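Side-chain contacts in peroxinectin A (Dictyostelium discoideum, PDB 6ERC), which uses hydrogen peroxide to oxidise phenolic donors and also iodide and thiocyanate, as a secreted haem peroxidase of the social amoeba: residues A[76-79]-A[80-84]; A[294-298]-A[299-303]. All coordinates share one frame; numbering follows the deposited sequence.

Contact 1: A[76-79]-A[80-84]. With NA (sodium ion), chain K; HEM (protoporphyrin IX containing Fe), chain F.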
ATOM      1  N   GLY A  76      -0.239   1.891  -6.554  1.00 51.01           N
ATOM      2  CA  GLY A  76      -0.718   0.859  -5.648  1.00 48.48           C
ATOM      3  C   GLY A  76      -0.210   1.061  -4.235  1.00 46.84           C
ATOM      4  O   GLY A  76      -0.974   1.002  -3.271  1.00 45.82           O
ATOM      5  N   GLN A  77       1.093   1.309  -4.097  1.00 48.09           N
ATOM      6  CA  GLN A  77       1.655   1.581  -2.780  1.00 51.16           C
ATOM      7  C   GLN A  77       1.092   2.876  -2.210  1.00 50.16           C
ATOM      8  O   GLN A  77       0.832   2.976  -1.004  1.00 49.10           O
ATOM      9  CB  GLN A  77       3.179   1.645  -2.864  1.00 50.53           C
ATOM     10  CG  GLN A  77       3.872   1.731  -1.517  1.00 51.23           C
ATOM     11  CD  GLN A  77       5.377   1.822  -1.649  1.00 52.81           C
ATOM     12  OE1 GLN A  77       5.916   1.837  -2.760  1.00 52.51           O
ATOM     13  NE2 GLN A  77       6.069   1.884  -0.515  1.00 52.83           N
ATOM     14  N   PHE A  78       0.899   3.881  -3.066  1.00 51.08           N
ATOM     15  CA  PHE A  78       0.263   5.119  -2.632  1.00 50.92           C
ATOM     16  C   PHE A  78      -1.187   4.887  -2.232  1.00 49.61           C
ATOM     17  O   PHE A  78      -1.685   5.531  -1.304  1.00 49.48           O
ATOM     18  CB  PHE A  78       0.349   6.161  -3.747  1.00 51.05           C
ATOM     19  CG  PHE A  78      -0.209   7.499  -3.371  1.00 51.91           C
ATOM     20  CD1 PHE A  78       0.578   8.434  -2.722  1.00 52.51           C
ATOM     21  CD2 PHE A  78      -1.519   7.825  -3.669  1.00 51.58           C
ATOM     22  CE1 PHE A  78       0.069   9.664  -2.376  1.00 52.97           C
ATOM     23  CE2 PHE A  78      -2.033   9.053  -3.323  1.00 52.06           C
ATOM     24  CZ  PHE A  78      -1.237   9.975  -2.678  1.00 53.46           C
ATOM     25  N   LEU A  79      -1.871   3.964  -2.910  1.00 48.78           N
ATOM     26  CA  LEU A  79      -3.275   3.703  -2.613  1.00 48.64           C
ATOM     27  C   LEU A  79      -3.443   3.027  -1.258  1.00 50.92           C
ATOM     28  O   LEU A  79      -4.322   3.403  -0.475  1.00 51.11           O
ATOM     29  CB  LEU A  79      -3.886   2.849  -3.722  1.00 48.70           C
ATOM     30  CG  LEU A  79      -5.334   2.391  -3.535  1.00 48.97           C
ATOM     31  CD1 LEU A  79      -6.258   3.559  -3.222  1.00 49.40           C
ATOM     32  CD2 LEU A  79      -5.803   1.662  -4.787  1.00 49.34           C
ATOM     33  N   ILE A  80      -2.617   2.018  -0.960  1.00 52.46           N
ATOM     34  CA  ILE A  80      -2.777   1.304   0.305  1.00 52.51           C
ATOM     35  C   ILE A  80      -2.483   2.222   1.481  1.00 52.24           C
ATOM     36  O   ILE A  80      -3.095   2.092   2.548  1.00 52.60           O
ATOM     37  CB  ILE A  80      -1.892   0.040   0.348  1.00 52.59           C
ATOM     38  CG1 ILE A  80      -2.185  -0.759   1.620  1.00 51.07           C
ATOM     39  CG2 ILE A  80      -0.416   0.397   0.285  1.00 53.25           C
ATOM     40  CD1 ILE A  80      -3.540  -1.440   1.609  1.00 51.65           C
ATOM     41  N   HIS A  81      -1.545   3.153   1.321  1.00 53.16           N
ATOM     42  CA  HIS A  81      -1.276   4.112   2.384  1.00 55.86           C
ATOM     43  C   HIS A  81      -2.452   5.050   2.635  1.00 56.69           C
ATOM     44  O   HIS A  81      -2.418   5.810   3.610  1.00 56.22           O
ATOM     45  CB  HIS A  81      -0.017   4.915   2.056  1.00 55.14           C
ATOM     46  CG  HIS A  81       1.237   4.098   2.064  1.00 54.27           C
ATOM     47  ND1 HIS A  81       2.447   4.583   1.615  1.00 54.77           N
ATOM     48  CD2 HIS A  81       1.470   2.826   2.468  1.00 54.74           C
ATOM     49  CE1 HIS A  81       3.370   3.646   1.741  1.00 54.27           C
ATOM     50  NE2 HIS A  81       2.803   2.570   2.255  1.00 53.89           N
ATOM     51  N   ASN A  82      -3.480   5.019   1.788  1.00 54.17           N
ATOM     52  CA  ASN A  82      -4.731   5.719   2.046  1.00 56.10           C
ATOM     53  C   ASN A  82      -5.750   4.862   2.784  1.00 55.93           C
ATOM     54  O   ASN A  82      -6.848   5.351   3.071  1.00 56.12           O
ATOM     55  CB  ASN A  82      -5.358   6.198   0.729  1.00 56.65           C
ATOM     56  CG  ASN A  82      -4.814   7.534   0.269  1.00 57.35           C
ATOM     57  OD1 ASN A  82      -5.274   8.588   0.711  1.00 58.15           O
ATOM     58  ND2 ASN A  82      -3.842   7.500  -0.634  1.00 56.31           N
ATOM     59  N   MET A  83      -5.423   3.611   3.105  1.00 57.45           N
ATOM     60  CA  MET A  83      -6.454   2.671   3.536  1.00 55.40           C
ATOM     61  C   MET A  83      -6.102   1.870   4.784  1.00 54.95           C
ATOM     62  O   MET A  83      -6.972   1.672   5.633  1.00 54.67           O
ATOM     63  CB  MET A  83      -6.766   1.708   2.380  1.00 53.38           C
ATOM     64  CG  MET A  83      -7.317   2.391   1.140  1.00 51.67           C
ATOM     65  SD  MET A  83      -7.666   1.249  -0.213  1.00 46.20           S
ATOM     66  CE  MET A  83      -8.962   0.255   0.510  1.00 50.57           C
ATOM     67  N   ALA A  84      -4.867   1.390   4.915  1.00 57.10           N
ATOM     68  CA  ALA A  84      -4.566   0.432   5.973  1.00 57.71           C
ATOM     69  C   ALA A  84      -3.152   0.611   6.505  1.00 56.58           C
ATOM     70  O   ALA A  84      -2.220   0.887   5.747  1.00 56.60           O
ATOM     71  CB  ALA A  84      -4.742  -1.004   5.469  1.00 56.89           C
TER
HETATM   72 NA    NA K 609      -7.693   6.864   4.789  1.00 57.05          NA
HETATM   73  CHA HEM F 604       3.216  -3.374   3.711  1.00 54.12           C
HETATM   74  CHB HEM F 604       7.483  -1.984   1.914  1.00 50.11           C
HETATM   75  CHC HEM F 604       5.484  -1.634  -2.508  1.00 47.77           C
HETATM   76  CHD HEM F 604       1.281  -3.260  -0.735  1.00 52.38           C
HETATM   77  C1A HEM F 604       4.553  -3.089   3.591  1.00 52.15           C
HETATM   78  C2A HEM F 604       5.542  -3.233   4.631  1.00 50.82           C
HETATM   79  C3A HEM F 604       6.726  -2.854   4.142  1.00 49.41           C
HETATM   80  C4A HEM F 604       6.519  -2.450   2.770  1.00 49.80           C
HETATM   81  CMA HEM F 604       8.079  -2.831   4.887  1.00 45.54           C
HETATM   82  CAA HEM F 604       5.243  -3.756   6.045  1.00 51.66           C
HETATM   83  CBA HEM F 604       5.931  -5.108   6.169  1.00 52.61           C
HETATM   84  CGA HEM F 604       5.260  -5.930   7.238  1.00 54.79           C
HETATM   85  O1A HEM F 604       4.059  -6.269   7.079  1.00 54.82           O
HETATM   86  O2A HEM F 604       5.931  -6.258   8.248  1.00 54.01           O
HETATM   87  C1B HEM F 604       7.299  -1.752   0.572  1.00 49.24           C
HETATM   88  C2B HEM F 604       8.313  -1.262  -0.328  1.00 47.71           C
HETATM   89  C3B HEM F 604       7.767  -1.158  -1.552  1.00 48.25           C
HETATM   90  C4B HEM F 604       6.385  -1.585  -1.460  1.00 49.49           C
HETATM   91  CMB HEM F 604       9.746  -0.934   0.135  1.00 43.14           C
HETATM   92  CAB HEM F 604       8.406  -0.692  -2.880  1.00 47.63           C
HETATM   93  CBB HEM F 604       9.700  -0.375  -2.999  1.00 48.58           C
HETATM   94  C1C HEM F 604       4.174  -2.051  -2.426  1.00 47.66           C
HETATM   95  C2C HEM F 604       3.221  -2.124  -3.520  1.00 48.10           C
HETATM   96  C3C HEM F 604       2.050  -2.576  -3.021  1.00 49.54           C
HETATM   97  C4C HEM F 604       2.243  -2.796  -1.604  1.00 51.55           C
HETATM   98  CMC HEM F 604       3.606  -1.733  -4.962  1.00 45.50           C
HETATM   99  CAC HEM F 604       0.671  -2.867  -3.671  1.00 47.87           C
HETATM  100  CBC HEM F 604       0.359  -2.692  -4.957  1.00 47.73           C
HETATM  101  C1D HEM F 604       1.427  -3.389   0.625  1.00 52.10           C
HETATM  102  C2D HEM F 604       0.379  -3.724   1.562  1.00 51.41           C
HETATM  103  C3D HEM F 604       0.924  -3.763   2.781  1.00 54.18           C
HETATM  104  C4D HEM F 604       2.324  -3.438   2.666  1.00 54.05           C
HETATM  105  CMD HEM F 604      -1.087  -4.011   1.178  1.00 49.08           C
HETATM  106  CAD HEM F 604       0.221  -4.055   4.119  1.00 53.66           C
HETATM  107  CBD HEM F 604      -0.470  -2.751   4.506  1.00 54.33           C
HETATM  108  CGD HEM F 604      -0.484  -2.564   6.003  1.00 53.26           C
HETATM  109  O1D HEM F 604       0.524  -2.047   6.549  1.00 51.67           O
HETATM  110  O2D HEM F 604      -1.495  -2.917   6.662  1.00 51.47           O
HETATM  111  NA  HEM F 604       5.184  -2.606   2.466  1.00 54.14           N
HETATM  112  NB  HEM F 604       6.135  -1.940  -0.148  1.00 54.65           N
HETATM  113  NC  HEM F 604       3.540  -2.467  -1.274  1.00 52.80           N
HETATM  114  ND  HEM F 604       2.599  -3.220   1.334  1.00 55.15           N
HETATM  115 FE   HEM F 604       4.328  -2.535   0.612  1.00 61.91          FE
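Asn82 bends its side chain back to Phe78, its ND2 donating to Phe78 O at 3.0 Å with an N-H...O angle of 142°. The helix 70-80 ends here, in the animal haem peroxidase fold, and the polypeptide turns away toward a sodium ion. The carboxamide can reach backward because CG sits beside the backbone N (chi1 -85°). The main chain tightens at the same place: Asn82 N bonds to Leu79 O, three residues back, whereas Ile80 N still makes an ordinary helical bond to Gly76 O. Ile80 O then takes two donors, the amides of Met83 and Ala84. The backbone O of Asn82 binds the sodium ion at 2.4 Å in a site completed by Gly147, Tyr149, Asp151 and Asn153.

His81, the predicted proton acceptor, lays one ring face over Gln77 O, which is 3.3 Å from His81 CG; its own amide bonds only weakly to that oxygen. Gln77 runs beside the imidazole, with CG 3.8 Å from His81 CE1, and its extended chain carries the amide to the haem. There Gln77 OE1 lies 3.5 Å from the methine carbon CHC, while weak hydrogen bonds link the amide to Asn217 and Glu216. Ile80 CG1 packs against haem methyl CMD.

The Phe78 ring meets Asn82 ND2 obliquely and is covered by residues of helix 218-241. On another side Leu79 and Met83 pack against Phe462 of helix 452-467, with Leu79 CD1 4.0 Å from Met83 SD.

Contact 2: A[294-298]-A[299-303]. With HEM (protoporphyrin IX containing Fe), chain F.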
ATOM      1  N   ASN A 294      -9.074  -7.970   6.799  1.00 53.46           N
ATOM      2  CA  ASN A 294      -7.760  -8.449   7.205  1.00 53.80           C
ATOM      3  C   ASN A 294      -7.054  -9.166   6.065  1.00 52.31           C
ATOM      4  O   ASN A 294      -5.829  -9.064   5.931  1.00 52.33           O
ATOM      5  CB  ASN A 294      -7.897  -9.374   8.413  1.00 54.14           C
ATOM      6  CG  ASN A 294      -6.669  -9.368   9.289  1.00 54.14           C
ATOM      7  OD1 ASN A 294      -5.551  -9.576   8.815  1.00 54.48           O
ATOM      8  ND2 ASN A 294      -6.865  -9.111  10.578  1.00 55.06           N
ATOM      9  N   GLU A 295      -7.805  -9.881   5.228  1.00 50.52           N
ATOM     10  CA  GLU A 295      -7.192 -10.612   4.126  1.00 51.51           C
ATOM     11  C   GLU A 295      -6.744  -9.674   3.014  1.00 51.14           C
ATOM     12  O   GLU A 295      -5.764  -9.966   2.321  1.00 50.85           O
ATOM     13  CB  GLU A 295      -8.167 -11.652   3.573  1.00 53.40           C
ATOM     14  CG  GLU A 295      -8.621 -12.700   4.585  1.00 52.62           C
ATOM     15  CD  GLU A 295      -9.712 -12.189   5.513  1.00 53.34           C
ATOM     16  OE1 GLU A 295      -9.984 -10.970   5.503  1.00 51.16           O
ATOM     17  OE2 GLU A 295     -10.299 -13.010   6.249  1.00 54.92           O
ATOM     18  N   PHE A 296      -7.445  -8.553   2.831  1.00 53.25           N
ATOM     19  CA  PHE A 296      -7.089  -7.607   1.777  1.00 51.42           C
ATOM     20  C   PHE A 296      -5.698  -7.034   2.009  1.00 50.62           C
ATOM     21  O   PHE A 296      -4.808  -7.156   1.159  1.00 49.70           O
ATOM     22  CB  PHE A 296      -8.132  -6.488   1.710  1.00 51.28           C
ATOM     23  CG  PHE A 296      -7.777  -5.373   0.757  1.00 49.81           C
ATOM     24  CD1 PHE A 296      -8.068  -5.477  -0.595  1.00 50.78           C
ATOM     25  CD2 PHE A 296      -7.167  -4.216   1.216  1.00 50.76           C
ATOM     26  CE1 PHE A 296      -7.747  -4.451  -1.473  1.00 50.02           C
ATOM     27  CE2 PHE A 296      -6.845  -3.185   0.340  1.00 50.66           C
ATOM     28  CZ  PHE A 296      -7.136  -3.305  -1.003  1.00 49.22           C
ATOM     29  N   THR A 297      -5.489  -6.405   3.164  1.00 50.80           N
ATOM     30  CA  THR A 297      -4.218  -5.741   3.418  1.00 52.61           C
ATOM     31  C   THR A 297      -3.112  -6.732   3.760  1.00 53.42           C
ATOM     32  O   THR A 297      -1.954  -6.510   3.390  1.00 53.04           O
ATOM     33  CB  THR A 297      -4.381  -4.714   4.543  1.00 53.21           C
ATOM     34  OG1 THR A 297      -3.185  -3.938   4.661  1.00 54.45           O
ATOM     35  CG2 THR A 297      -4.675  -5.382   5.877  1.00 53.18           C
ATOM     36  N   THR A 298      -3.441  -7.825   4.448  1.00 53.92           N
ATOM     37  CA  THR A 298      -2.414  -8.770   4.872  1.00 54.75           C
ATOM     38  C   THR A 298      -1.982  -9.692   3.737  1.00 53.04           C
ATOM     39  O   THR A 298      -0.800 -10.033   3.633  1.00 51.77           O
ATOM     40  CB  THR A 298      -2.921  -9.601   6.052  1.00 55.99           C
ATOM     41  OG1 THR A 298      -3.460  -8.734   7.059  1.00 55.71           O
ATOM     42  CG2 THR A 298      -1.790 -10.424   6.650  1.00 56.16           C
ATOM     43  N   THR A 299      -2.918 -10.102   2.876  1.00 51.86           N
ATOM     44  CA  THR A 299      -2.654 -11.158   1.901  1.00 52.52           C
ATOM     45  C   THR A 299      -2.794 -10.663   0.467  1.00 51.26           C
ATOM     46  O   THR A 299      -1.793 -10.598  -0.250  1.00 51.31           O
ATOM     47  CB  THR A 299      -3.588 -12.341   2.167  1.00 54.16           C
ATOM     48  OG1 THR A 299      -3.604 -12.637   3.570  1.00 54.12           O
ATOM     49  CG2 THR A 299      -3.124 -13.572   1.395  1.00 53.51           C
ATOM     50  N   ALA A 300      -4.001 -10.320   0.021  1.00 51.78           N
ATOM     51  CA  ALA A 300      -4.242 -10.108  -1.403  1.00 51.47           C
ATOM     52  C   ALA A 300      -3.434  -8.931  -1.943  1.00 51.26           C
ATOM     53  O   ALA A 300      -2.674  -9.073  -2.907  1.00 51.48           O
ATOM     54  CB  ALA A 300      -5.736  -9.893  -1.649  1.00 52.54           C
ATOM     55  N   PHE A 301      -3.591  -7.756  -1.340  1.00 50.18           N
ATOM     56  CA  PHE A 301      -3.024  -6.545  -1.919  1.00 51.02           C
ATOM     57  C   PHE A 301      -1.525  -6.405  -1.687  1.00 50.41           C
ATOM     58  O   PHE A 301      -0.940  -5.413  -2.135  1.00 49.37           O
ATOM     59  CB  PHE A 301      -3.741  -5.311  -1.370  1.00 50.69           C
ATOM     60  CG  PHE A 301      -3.689  -4.132  -2.291  1.00 49.01           C
ATOM     61  CD1 PHE A 301      -4.507  -4.078  -3.404  1.00 48.98           C
ATOM     62  CD2 PHE A 301      -2.821  -3.082  -2.052  1.00 49.67           C
ATOM     63  CE1 PHE A 301      -4.464  -2.995  -4.260  1.00 50.38           C
ATOM     64  CE2 PHE A 301      -2.774  -1.996  -2.906  1.00 49.69           C
ATOM     65  CZ  PHE A 301      -3.596  -1.954  -4.010  1.00 47.82           C
ATOM     66  N   ARG A 302      -0.887  -7.354  -1.008  1.00 53.59           N
ATOM     67  CA  ARG A 302       0.565  -7.331  -0.883  1.00 53.97           C
ATOM     68  C   ARG A 302       1.266  -7.890  -2.114  1.00 53.07           C
ATOM     69  O   ARG A 302       2.496  -8.013  -2.106  1.00 53.20           O
ATOM     70  CB  ARG A 302       1.005  -8.104   0.363  1.00 53.39           C
ATOM     71  CG  ARG A 302       0.511  -7.485   1.659  1.00 53.80           C
ATOM     72  CD  ARG A 302       1.519  -7.623   2.786  1.00 55.28           C
ATOM     73  NE  ARG A 302       1.014  -7.036   4.023  1.00 56.17           N
ATOM     74  CZ  ARG A 302       1.721  -6.914   5.141  1.00 57.90           C
ATOM     75  NH1 ARG A 302       2.978  -7.337   5.189  1.00 59.35           N
ATOM     76  NH2 ARG A 302       1.169  -6.365   6.215  1.00 57.80           N
ATOM     77  N   PHE A 303       0.518  -8.219  -3.169  1.00 51.98           N
ATOM     78  CA  PHE A 303       1.124  -8.688  -4.408  1.00 52.50           C
ATOM     79  C   PHE A 303       2.133  -7.700  -4.973  1.00 52.68           C
ATOM     80  O   PHE A 303       3.008  -8.099  -5.751  1.00 54.50           O
ATOM     81  CB  PHE A 303       0.033  -8.952  -5.449  1.00 53.17           C
ATOM     82  CG  PHE A 303      -0.621  -7.699  -5.981  1.00 52.21           C
ATOM     83  CD1 PHE A 303      -0.090  -7.035  -7.076  1.00 51.91           C
ATOM     84  CD2 PHE A 303      -1.766  -7.192  -5.391  1.00 51.39           C
ATOM     85  CE1 PHE A 303      -0.683  -5.888  -7.566  1.00 52.04           C
ATOM     86  CE2 PHE A 303      -2.366  -6.042  -5.882  1.00 51.95           C
ATOM     87  CZ  PHE A 303      -1.823  -5.392  -6.970  1.00 50.83           C
TER
HETATM   88  CHA HEM F 604       3.216  -3.374   3.711  1.00 54.12           C
HETATM   89  CHB HEM F 604       7.483  -1.984   1.914  1.00 50.11           C
HETATM   90  CHC HEM F 604       5.484  -1.634  -2.508  1.00 47.77           C
HETATM   91  CHD HEM F 604       1.281  -3.260  -0.735  1.00 52.38           C
HETATM   92  C1A HEM F 604       4.553  -3.089   3.591  1.00 52.15           C
HETATM   93  C2A HEM F 604       5.542  -3.233   4.631  1.00 50.82           C
HETATM   94  C3A HEM F 604       6.726  -2.854   4.142  1.00 49.41           C
HETATM   95  C4A HEM F 604       6.519  -2.450   2.770  1.00 49.80           C
HETATM   96  CMA HEM F 604       8.079  -2.831   4.887  1.00 45.54           C
HETATM   97  CAA HEM F 604       5.243  -3.756   6.045  1.00 51.66           C
HETATM   98  CBA HEM F 604       5.931  -5.108   6.169  1.00 52.61           C
HETATM   99  CGA HEM F 604       5.260  -5.930   7.238  1.00 54.79           C
HETATM  100  O1A HEM F 604       4.059  -6.269   7.079  1.00 54.82           O
HETATM  101  O2A HEM F 604       5.931  -6.258   8.248  1.00 54.01           O
HETATM  102  C1B HEM F 604       7.299  -1.752   0.572  1.00 49.24           C
HETATM  103  C2B HEM F 604       8.313  -1.262  -0.328  1.00 47.71           C
HETATM  104  C3B HEM F 604       7.767  -1.158  -1.552  1.00 48.25           C
HETATM  105  C4B HEM F 604       6.385  -1.585  -1.460  1.00 49.49           C
HETATM  106  CMB HEM F 604       9.746  -0.934   0.135  1.00 43.14           C
HETATM  107  CAB HEM F 604       8.406  -0.692  -2.880  1.00 47.63           C
HETATM  108  CBB HEM F 604       9.700  -0.375  -2.999  1.00 48.58           C
HETATM  109  C1C HEM F 604       4.174  -2.051  -2.426  1.00 47.66           C
HETATM  110  C2C HEM F 604       3.221  -2.124  -3.520  1.00 48.10           C
HETATM  111  C3C HEM F 604       2.050  -2.576  -3.021  1.00 49.54           C
HETATM  112  C4C HEM F 604       2.243  -2.796  -1.604  1.00 51.55           C
HETATM  113  CMC HEM F 604       3.606  -1.733  -4.962  1.00 45.50           C
HETATM  114  CAC HEM F 604       0.671  -2.867  -3.671  1.00 47.87           C
HETATM  115  CBC HEM F 604       0.359  -2.692  -4.957  1.00 47.73           C
HETATM  116  C1D HEM F 604       1.427  -3.389   0.625  1.00 52.10           C
HETATM  117  C2D HEM F 604       0.379  -3.724   1.562  1.00 51.41           C
HETATM  118  C3D HEM F 604       0.924  -3.763   2.781  1.00 54.18           C
HETATM  119  C4D HEM F 604       2.324  -3.438   2.666  1.00 54.05           C
HETATM  120  CMD HEM F 604      -1.087  -4.011   1.178  1.00 49.08           C
HETATM  121  CAD HEM F 604       0.221  -4.055   4.119  1.00 53.66           C
HETATM  122  CBD HEM F 604      -0.470  -2.751   4.506  1.00 54.33           C
HETATM  123  CGD HEM F 604      -0.484  -2.564   6.003  1.00 53.26           C
HETATM  124  O1D HEM F 604       0.524  -2.047   6.549  1.00 51.67           O
HETATM  125  O2D HEM F 604      -1.495  -2.917   6.662  1.00 51.47           O
HETATM  126  NA  HEM F 604       5.184  -2.606   2.466  1.00 54.14           N
HETATM  127  NB  HEM F 604       6.135  -1.940  -0.148  1.00 54.65           N
HETATM  128  NC  HEM F 604       3.540  -2.467  -1.274  1.00 52.80           N
HETATM  129  ND  HEM F 604       2.599  -3.220   1.334  1.00 55.15           N
HETATM  130 FE   HEM F 604       4.328  -2.535   0.612  1.00 61.91          FE
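Glu295 O accepts from both Thr299 N and Ala300 N, four and five residues on, the latter at 162° (N-H...O). Ala300 N to Glu295 O and Phe301 N to Phe296 O (2.8 Å) both span five residues, and helix 294-300 widens into a pi-type turn at residues 296-298. That spacing lays Phe301 beside Phe296: its CB stands over one face of the Phe296 ring, 4.0 Å from the centroid, as a CH-pi contact. The rings are near parallel (25°) but slid apart.

The Arg302 chain, bent at chi2 (-144°), brings NE back to Thr297 O at 3.1 Å, in the guanidinium plane. NH1 bonds to haem propionate oxygen O1A, a very short approach whose exact length is doubtful, and to Asn383; NH2 reaches O1A only weakly. Replacing Arg302 with a leucine would probably leave O1A without this charged partner and Thr297 O without its side-chain donor. Thr297 OG1 bonds to O2D of the other propionate at 2.8 Å.

Helix 452-467 packs on Phe296, Thr299 and Ala300, helix 379-390 on Thr298 and Arg302, and helix 70-80 on Phe296, Thr297 and Phe301; Asn294 bonds through OD1 to His390 of helix 379-390 and through ND2 to Glu141 and Gln142 of strand 139-144.

Ile80 joins the two contacts directly: its CB lies 3.9 Å from Phe301 CE2, and its CD1 also packs on Phe296 CE2. Nearer the propionate, Ala84 CB lies 3.4 Å from Thr297 OG1. With centres about 11 Å apart, contacts 1 and 2 are a worked example of a cofactor pocket built from local turns. Their roles differ: residues 76-84 place the predicted proton acceptor, with His81 NE2 5.6 Å from HEM FE, next to Arg213, the predicted transition-state stabiliser, and tie the turn beyond it to sodium. Residues 294-303 instead hold the haem at its periphery, gripping both propionates, with Phe301 close to methyl CMD and vinyl carbon CAC.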